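Local atomic coordinates of axin interactor, dorsalization associated protein (Danio rerio, PDB entry 2QZQ), a protein that acts as a ventralizing factor in the embryo, binding axin and disrupting its homodimerization so that axin-mediated JNK activation is inhibited. Residues I23-A28 / T102-F107; T63-S68 / F88-Y93. All coordinates share one frame; numbering follows the deposited sequence.

Contact 1 (I23-A28 / T102-F107); sequences IGLKDA and TKCFAF
D27 and K103 reach toward each other from opposite directions and form a salt bridge, K103 NZ standing 2.8 Å from D27 OD2. The ammonium comes to the syn side of that oxygen, 22° out of the carboxylate plane, and gives it a hydrogen bond. The second carboxylate oxygen, D27 OD1, is 3.4 Å from K103 NZ and nearer, at 3.2 Å, to K103 CE. The grip is uneven, with one oxygen taking the bond and the other lying beside the lysine methylene. The lysine runs extended as far as CE and bends only at its last torsion (chi4 74°), which turns NZ onto the acid.

This is the C-terminal, C2-type domain of the protein, a beta sandwich, and the contact spans two parts of its fold: the end of strand 15-24 with the type I turn L25-A28 after it, and strand 99-109.

The apolar contact is between L25 CD2 and C104 SG, 3.8 Å apart. Both residues are buried, whereas the ion pair is only partly covered. L25 also packs on the ring of F90, and L122 of strand 116-124 touches C104. L25 CD1 makes a looser approach to the lysine, 4.4 Å from K103 CD.

Contact 2 (T63-S68 / F88-Y93); sequences TYIHFS and FEFKHY
I65 drives its terminal methyl against the rim of the F90 ring: I65 CD1 sits 3.5 Å from F90 CZ and 3.7 Å from F90 CE1, near the plane of the ring. It is thus an edge contact, with the methyl meeting the far end of the phenyl group. The two side chains cross at about a right angle. F90 has its CG anti to the backbone N (chi1 177°), and the ring travels from there across to the other strand; although its CB does not aim at that strand, the ring end comes close to it. Both residues are buried, and this pair is the tight part of the contact.

F67 is the looser partner. Its nearest approach is F67 CZ to F90 CE1, at 4.4 Å. Seen from the F67 ring, that carbon lies at the edge, near the plane. Packing here is apolar throughout, and F67 is only partly buried. Other neighbours fill in round it, among them I23, I20 and I36.

Alternation along the strand puts the neighbours of I65 elsewhere: Y64, partly exposed, makes a cation-pi contact with K22. K91 and E89 point off the other face of strand 85-94, where K91 NZ is hydrogen-bonded to T37 OG1 and E89 OE2 to T127 OG1. Between I65 and F90 only carbon meets carbon. The backbones stay well separated, I65 and F90 having CA atoms 10.5 Å apart. Strands 64-72 and 85-94 thus meet through inward-facing side chains instead of backbone bonds, as in the interior of the beta sandwich of a C2 domain.

Contacts 1 and 2 lie about 6 Å apart, centre to centre, and contact 2 is nested within the loop that contact 1 closes; only the L25/C104 side of contact 1 joins the buried I65–F90 packing. The segments are paired side by side in the sheet: L25 N is 2.9 Å from T63 O, joining 23-28 to 63-68, and A106 N is 2.8 Å from F88 O, joining 102-107 to 88-93, both probable hydrogen bonds. F90 is the common element, since I23 and L25 pack on the ring that I65 also touches. A28 O lies 3.4 Å from I65 CD1, bringing the turn against contact 2. Segments 23-28 and 63-68 both fall in the region that, by similarity, probably binds axin.

Contact 1 (I23-A28 / T102-F107)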
ATOM      1  N   ILE A  23      -3.122  -7.122  -6.460  1.00 14.67           N
ATOM      2  CA  ILE A  23      -2.877  -5.960  -7.286  1.00 13.87           C
ATOM      3  C   ILE A  23      -2.958  -6.365  -8.755  1.00 14.82           C
ATOM      4  O   ILE A  23      -2.346  -7.363  -9.180  1.00 15.05           O
ATOM      5  CB  ILE A  23      -1.540  -5.233  -6.922  1.00 13.91           C
ATOM      6  CG1 ILE A  23      -1.394  -3.919  -7.730  1.00 11.53           C
ATOM      7  CG2 ILE A  23      -0.323  -6.123  -7.121  1.00 12.67           C
ATOM      8  CD1 ILE A  23      -0.123  -3.114  -7.334  1.00 12.19           C
ATOM      9  N   GLY A  24      -3.746  -5.603  -9.509  1.00 14.43           N
ATOM     10  CA  GLY A  24      -3.851  -5.746 -10.953  1.00 15.02           C
ATOM     11  C   GLY A  24      -2.775  -4.938 -11.648  1.00 15.59           C
ATOM     12  O   GLY A  24      -2.579  -3.737 -11.353  1.00 16.17           O
ATOM     13  N   LEU A  25      -2.072  -5.593 -12.564  1.00 15.75           N
ATOM     14  CA  LEU A  25      -1.043  -4.947 -13.375  1.00 15.48           C
ATOM     15  C   LEU A  25      -1.044  -5.612 -14.755  1.00 16.78           C
ATOM     16  O   LEU A  25      -1.216  -6.828 -14.869  1.00 15.87           O
ATOM     17  CB  LEU A  25       0.339  -5.080 -12.700  1.00 15.89           C
ATOM     18  CG  LEU A  25       0.579  -4.451 -11.315  1.00 14.80           C
ATOM     19  CD1 LEU A  25       1.865  -5.003 -10.638  1.00 15.48           C
ATOM     20  CD2 LEU A  25       0.664  -2.947 -11.379  1.00 13.80           C
ATOM     21  N   LYS A  26      -0.893  -4.826 -15.814  1.00 17.11           N
ATOM     22  CA  LYS A  26      -0.956  -5.396 -17.161  1.00 20.00           C
ATOM     23  C   LYS A  26       0.110  -6.493 -17.314  1.00 19.28           C
ATOM     24  O   LYS A  26      -0.086  -7.468 -18.011  1.00 19.03           O
ATOM     25  CB  LYS A  26      -0.727  -4.307 -18.221  1.00 20.76           C
ATOM     26  CG  LYS A  26      -1.933  -3.410 -18.488  1.00 26.88           C
ATOM     27  CD  LYS A  26      -1.538  -1.927 -18.667  1.00 32.54           C
ATOM     28  CE  LYS A  26      -1.325  -1.515 -20.118  1.00 35.95           C
ATOM     29  NZ  LYS A  26      -1.787  -0.083 -20.317  1.00 35.70           N
ATOM     30  N   ASP A  27       1.216  -6.318 -16.619  1.00 19.13           N
ATOM     31  CA  ASP A  27       2.373  -7.210 -16.735  1.00 18.66           C
ATOM     32  C   ASP A  27       2.637  -7.879 -15.383  1.00 17.91           C
ATOM     33  O   ASP A  27       3.776  -8.210 -15.080  1.00 16.86           O
ATOM     34  CB  ASP A  27       3.603  -6.421 -17.221  1.00 19.01           C
ATOM     35  CG  ASP A  27       3.873  -5.169 -16.391  1.00 21.68           C
ATOM     36  OD1 ASP A  27       3.089  -4.872 -15.449  1.00 22.37           O
ATOM     37  OD2 ASP A  27       4.873  -4.474 -16.679  1.00 21.85           O
ATOM     38  N   ALA A  28       1.574  -8.111 -14.585  1.00 16.78           N
ATOM     39  CA  ALA A  28       1.727  -8.671 -13.221  1.00 16.50           C
ATOM     40  C   ALA A  28       2.613  -9.922 -13.189  1.00 16.47           C
ATOM     41  O   ALA A  28       3.561  -9.996 -12.420  1.00 16.04           O
ATOM     42  CB  ALA A  28       0.353  -9.000 -12.597  1.00 16.57           C
ATOM     43  N   THR A 102      10.816   0.451  -7.730  1.00 19.63           N
ATOM     44  CA  THR A 102       9.425   0.790  -7.471  1.00 19.35           C
ATOM     45  C   THR A 102       8.781   0.981  -8.838  1.00 18.24           C
ATOM     46  O   THR A 102       9.243   1.782  -9.632  1.00 19.20           O
ATOM     47  CB  THR A 102       9.307   2.095  -6.694  1.00 19.83           C
ATOM     48  OG1 THR A 102      10.035   1.981  -5.473  1.00 23.51           O
ATOM     49  CG2 THR A 102       7.849   2.380  -6.381  1.00 20.91           C
ATOM     50  N   LYS A 103       7.745   0.208  -9.129  1.00 16.08           N
ATOM     51  CA  LYS A 103       7.064   0.276 -10.410  1.00 15.90           C
ATOM     52  C   LYS A 103       5.981   1.337 -10.370  1.00 15.79           C
ATOM     53  O   LYS A 103       5.787   2.113 -11.310  1.00 15.95           O
ATOM     54  CB  LYS A 103       6.393  -1.070 -10.657  1.00 15.50           C
ATOM     55  CG  LYS A 103       5.676  -1.211 -12.005  1.00 16.32           C
ATOM     56  CD  LYS A 103       5.248  -2.684 -12.137  1.00 19.58           C
ATOM     57  CE  LYS A 103       4.620  -2.962 -13.458  1.00 22.62           C
ATOM     58  NZ  LYS A 103       5.703  -2.979 -14.490  1.00 24.45           N
ATOM     59  N   CYS A 104       5.244   1.353  -9.269  1.00 15.38           N
ATOM     60  CA  CYS A 104       4.053   2.203  -9.198  1.00 14.67           C
ATOM     61  C   CYS A 104       3.624   2.301  -7.753  1.00 14.17           C
ATOM     62  O   CYS A 104       4.146   1.591  -6.890  1.00 14.42           O
ATOM     63  CB  CYS A 104       2.937   1.604 -10.072  1.00 13.79           C
ATOM     64  SG  CYS A 104       2.498  -0.129  -9.624  1.00 16.48           S
ATOM     65  N   PHE A 105       2.692   3.209  -7.483  1.00 14.24           N
ATOM     66  CA  PHE A 105       2.193   3.397  -6.135  1.00 14.03           C
ATOM     67  C   PHE A 105       0.701   3.766  -6.113  1.00 14.52           C
ATOM     68  O   PHE A 105       0.106   4.208  -7.114  1.00 14.80           O
ATOM     69  CB  PHE A 105       3.012   4.458  -5.397  1.00 13.91           C
ATOM     70  CG  PHE A 105       2.825   5.870  -5.949  1.00 13.71           C
ATOM     71  CD1 PHE A 105       3.504   6.285  -7.086  1.00 14.66           C
ATOM     72  CD2 PHE A 105       1.954   6.760  -5.328  1.00 13.55           C
ATOM     73  CE1 PHE A 105       3.347   7.578  -7.584  1.00 15.31           C
ATOM     74  CE2 PHE A 105       1.776   8.074  -5.813  1.00 13.87           C
ATOM     75  CZ  PHE A 105       2.461   8.482  -6.942  1.00 17.87           C
ATOM     76  N   ALA A 106       0.109   3.559  -4.950  1.00 15.00           N
ATOM     77  CA  ALA A 106      -1.277   3.942  -4.691  1.00 14.70           C
ATOM     78  C   ALA A 106      -1.217   4.645  -3.361  1.00 14.93           C
ATOM     79  O   ALA A 106      -0.319   4.396  -2.554  1.00 13.73           O
ATOM     80  CB  ALA A 106      -2.173   2.694  -4.585  1.00 14.87           C
ATOM     81  N   PHE A 107      -2.190   5.508  -3.097  1.00 15.31           N
ATOM     82  CA  PHE A 107      -2.265   6.077  -1.778  1.00 16.42           C
ATOM     83  C   PHE A 107      -3.711   6.265  -1.402  1.00 18.04           C
ATOM     84  O   PHE A 107      -4.598   6.235  -2.263  1.00 16.66           O
ATOM     85  CB  PHE A 107      -1.512   7.412  -1.717  1.00 15.58           C
ATOM     86  CG  PHE A 107      -2.079   8.472  -2.625  1.00 17.64           C
ATOM     87  CD1 PHE A 107      -1.750   8.507  -3.969  1.00 15.01           C
ATOM     88  CD2 PHE A 107      -2.965   9.432  -2.123  1.00 18.54           C
ATOM     89  CE1 PHE A 107      -2.248   9.517  -4.810  1.00 16.34           C
ATOM     90  CE2 PHE A 107      -3.493  10.402  -2.946  1.00 17.80           C
ATOM     91  CZ  PHE A 107      -3.141  10.468  -4.276  1.00 17.41           C
TER

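Contact 2 (T63-S68 / F88-Y93)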
ATOM      1  N   THR A  63      -2.368 -11.074 -14.951  1.00 18.87           N
ATOM      2  CA  THR A  63      -2.651  -9.659 -14.666  1.00 19.40           C
ATOM      3  C   THR A  63      -2.909  -9.350 -13.178  1.00 19.04           C
ATOM      4  O   THR A  63      -3.211  -8.210 -12.830  1.00 18.40           O
ATOM      5  CB  THR A  63      -3.801  -9.109 -15.534  1.00 19.70           C
ATOM      6  OG1 THR A  63      -4.999  -9.817 -15.215  1.00 20.42           O
ATOM      7  CG2 THR A  63      -3.517  -9.302 -17.001  1.00 21.13           C
ATOM      8  N   TYR A  64      -2.745 -10.346 -12.306  1.00 18.33           N
ATOM      9  CA  TYR A  64      -2.837 -10.128 -10.864  1.00 18.92           C
ATOM     10  C   TYR A  64      -1.738 -10.823 -10.085  1.00 18.75           C
ATOM     11  O   TYR A  64      -1.292 -11.906 -10.439  1.00 19.36           O
ATOM     12  CB  TYR A  64      -4.214 -10.563 -10.304  1.00 18.29           C
ATOM     13  CG  TYR A  64      -5.325  -9.637 -10.697  1.00 18.11           C
ATOM     14  CD1 TYR A  64      -5.618  -8.511  -9.931  1.00 16.45           C
ATOM     15  CD2 TYR A  64      -6.051  -9.856 -11.876  1.00 16.94           C
ATOM     16  CE1 TYR A  64      -6.624  -7.624 -10.328  1.00 17.02           C
ATOM     17  CE2 TYR A  64      -7.059  -8.970 -12.286  1.00 20.18           C
ATOM     18  CZ  TYR A  64      -7.345  -7.873 -11.490  1.00 18.93           C
ATOM     19  OH  TYR A  64      -8.327  -7.008 -11.882  1.00 19.95           O
ATOM     20  N   ILE A  65      -1.307 -10.170  -9.016  1.00 18.97           N
ATOM     21  CA  ILE A  65      -0.481 -10.793  -8.010  1.00 18.73           C
ATOM     22  C   ILE A  65      -1.319 -10.783  -6.753  1.00 19.05           C
ATOM     23  O   ILE A  65      -1.774  -9.726  -6.310  1.00 16.54           O
ATOM     24  CB  ILE A  65       0.840 -10.025  -7.818  1.00 18.77           C
ATOM     25  CG1 ILE A  65       1.713 -10.220  -9.060  1.00 19.27           C
ATOM     26  CG2 ILE A  65       1.609 -10.505  -6.568  1.00 19.09           C
ATOM     27  CD1 ILE A  65       2.578  -9.031  -9.354  1.00 19.53           C
ATOM     28  N   HIS A  66      -1.537 -11.977  -6.200  1.00 19.40           N
ATOM     29  CA  HIS A  66      -2.297 -12.146  -4.960  1.00 19.88           C
ATOM     30  C   HIS A  66      -1.364 -12.111  -3.751  1.00 20.65           C
ATOM     31  O   HIS A  66      -0.321 -12.771  -3.744  1.00 20.78           O
ATOM     32  CB  HIS A  66      -3.124 -13.439  -5.021  1.00 19.90           C
ATOM     33  CG  HIS A  66      -4.120 -13.433  -6.139  1.00 20.26           C
ATOM     34  ND1 HIS A  66      -3.796 -13.788  -7.427  1.00 22.70           N
ATOM     35  CD2 HIS A  66      -5.405 -13.030  -6.174  1.00 19.69           C
ATOM     36  CE1 HIS A  66      -4.843 -13.615  -8.211  1.00 19.83           C
ATOM     37  NE2 HIS A  66      -5.832 -13.153  -7.472  1.00 23.49           N
ATOM     38  N   PHE A  67      -1.735 -11.300  -2.757  1.00 20.18           N
ATOM     39  CA  PHE A  67      -0.971 -11.091  -1.543  1.00 20.72           C
ATOM     40  C   PHE A  67      -1.656 -11.746  -0.350  1.00 22.05           C
ATOM     41  O   PHE A  67      -1.018 -12.535   0.379  1.00 21.56           O
ATOM     42  CB  PHE A  67      -0.807  -9.584  -1.253  1.00 20.50           C
ATOM     43  CG  PHE A  67       0.316  -8.933  -2.027  1.00 19.22           C
ATOM     44  CD1 PHE A  67       1.579  -8.766  -1.453  1.00 19.63           C
ATOM     45  CD2 PHE A  67       0.118  -8.528  -3.351  1.00 19.17           C
ATOM     46  CE1 PHE A  67       2.620  -8.177  -2.192  1.00 17.84           C
ATOM     47  CE2 PHE A  67       1.155  -7.950  -4.101  1.00 18.21           C
ATOM     48  CZ  PHE A  67       2.410  -7.773  -3.523  1.00 17.27           C
ATOM     49  N   SER A  68      -2.947 -11.414  -0.167  1.00 22.25           N
ATOM     50  CA  SER A  68      -3.755 -11.889   0.965  1.00 23.09           C
ATOM     51  C   SER A  68      -2.985 -11.771   2.270  1.00 23.16           C
ATOM     52  O   SER A  68      -2.759 -12.765   2.957  1.00 23.97           O
ATOM     53  CB  SER A  68      -4.206 -13.337   0.745  1.00 22.78           C
ATOM     54  OG  SER A  68      -4.824 -13.496  -0.516  1.00 22.74           O
ATOM     55  N   PHE A  88       1.131   2.783  -0.794  1.00 15.20           N
ATOM     56  CA  PHE A  88       1.374   1.398  -1.116  1.00 14.97           C
ATOM     57  C   PHE A  88       2.236   1.471  -2.359  1.00 15.35           C
ATOM     58  O   PHE A  88       1.773   1.977  -3.381  1.00 14.57           O
ATOM     59  CB  PHE A  88       0.064   0.664  -1.450  1.00 15.76           C
ATOM     60  CG  PHE A  88      -0.984   0.838  -0.396  1.00 16.21           C
ATOM     61  CD1 PHE A  88      -1.126  -0.089   0.620  1.00 16.88           C
ATOM     62  CD2 PHE A  88      -1.779   1.986  -0.383  1.00 18.97           C
ATOM     63  CE1 PHE A  88      -2.088   0.105   1.639  1.00 20.67           C
ATOM     64  CE2 PHE A  88      -2.726   2.172   0.607  1.00 19.48           C
ATOM     65  CZ  PHE A  88      -2.864   1.246   1.628  1.00 18.53           C
ATOM     66  N   GLU A  89       3.494   1.066  -2.222  1.00 15.01           N
ATOM     67  CA  GLU A  89       4.455   1.088  -3.343  1.00 15.51           C
ATOM     68  C   GLU A  89       4.733  -0.343  -3.739  1.00 15.23           C
ATOM     69  O   GLU A  89       5.174  -1.116  -2.910  1.00 15.81           O
ATOM     70  CB  GLU A  89       5.763   1.732  -2.924  1.00 14.98           C
ATOM     71  CG  GLU A  89       5.656   3.221  -2.612  1.00 16.75           C
ATOM     72  CD  GLU A  89       6.979   3.776  -2.149  1.00 19.84           C
ATOM     73  OE1 GLU A  89       7.332   3.548  -0.970  1.00 21.89           O
ATOM     74  OE2 GLU A  89       7.660   4.409  -2.972  1.00 20.29           O
ATOM     75  N   PHE A  90       4.472  -0.667  -5.002  1.00 15.08           N
ATOM     76  CA  PHE A  90       4.699  -1.993  -5.527  1.00 15.52           C
ATOM     77  C   PHE A  90       6.126  -2.052  -6.055  1.00 15.55           C
ATOM     78  O   PHE A  90       6.522  -1.251  -6.904  1.00 14.94           O
ATOM     79  CB  PHE A  90       3.707  -2.306  -6.628  1.00 15.67           C
ATOM     80  CG  PHE A  90       3.927  -3.647  -7.282  1.00 15.73           C
ATOM     81  CD1 PHE A  90       3.285  -4.769  -6.810  1.00 14.17           C
ATOM     82  CD2 PHE A  90       4.803  -3.766  -8.372  1.00 13.72           C
ATOM     83  CE1 PHE A  90       3.501  -6.014  -7.431  1.00 17.24           C
ATOM     84  CE2 PHE A  90       5.023  -4.968  -8.982  1.00 14.81           C
ATOM     85  CZ  PHE A  90       4.363  -6.107  -8.516  1.00 15.85           C
ATOM     86  N   LYS A  91       6.894  -2.991  -5.496  1.00 15.84           N
ATOM     87  CA  LYS A  91       8.310  -3.136  -5.819  1.00 15.78           C
ATOM     88  C   LYS A  91       8.594  -4.529  -6.353  1.00 16.10           C
ATOM     89  O   LYS A  91       7.910  -5.493  -6.006  1.00 16.51           O
ATOM     90  CB  LYS A  91       9.132  -2.862  -4.575  1.00 15.78           C
ATOM     91  CG  LYS A  91       9.062  -1.365  -4.130  1.00 16.57           C
ATOM     92  CD  LYS A  91       9.863  -1.127  -2.890  1.00 15.54           C
ATOM     93  CE  LYS A  91       9.655   0.262  -2.341  1.00 17.42           C
ATOM     94  NZ  LYS A  91      10.334   0.380  -1.011  1.00 18.08           N
ATOM     95  N   HIS A  92       9.625  -4.633  -7.195  1.00 16.16           N
ATOM     96  CA  HIS A  92       9.943  -5.886  -7.854  1.00 15.41           C
ATOM     97  C   HIS A  92      11.409  -5.848  -8.305  1.00 15.70           C
ATOM     98  O   HIS A  92      12.031  -4.763  -8.414  1.00 15.17           O
ATOM     99  CB  HIS A  92       8.960  -6.202  -9.009  1.00 15.47           C
ATOM    100  CG  HIS A  92       9.067  -5.269 -10.183  1.00 17.33           C
ATOM    101  ND1 HIS A  92       8.833  -3.910 -10.089  1.00 22.09           N
ATOM    102  CD2 HIS A  92       9.410  -5.496 -11.471  1.00 18.11           C
ATOM    103  CE1 HIS A  92       9.030  -3.346 -11.267  1.00 20.21           C
ATOM    104  NE2 HIS A  92       9.372  -4.287 -12.124  1.00 23.43           N
ATOM    105  N   TYR A  93      11.939  -7.042  -8.547  1.00 15.32           N
ATOM    106  CA  TYR A  93      13.347  -7.202  -8.927  1.00 16.79           C
ATOM    107  C   TYR A  93      13.470  -7.111 -10.436  1.00 16.06           C
ATOM    108  O   TYR A  93      12.823  -7.876 -11.141  1.00 16.33           O
ATOM    109  CB  TYR A  93      13.841  -8.591  -8.476  1.00 17.00           C
ATOM    110  CG  TYR A  93      15.269  -8.885  -8.918  1.00 17.49           C
ATOM    111  CD1 TYR A  93      16.336  -8.254  -8.292  1.00 18.15           C
ATOM    112  CD2 TYR A  93      15.531  -9.772  -9.966  1.00 18.89           C
ATOM    113  CE1 TYR A  93      17.671  -8.512  -8.678  1.00 18.25           C
ATOM    114  CE2 TYR A  93      16.852 -10.044 -10.356  1.00 20.26           C
ATOM    115  CZ  TYR A  93      17.910  -9.404  -9.717  1.00 18.03           C
ATOM    116  OH  TYR A  93      19.226  -9.649 -10.097  1.00 20.20           O
TER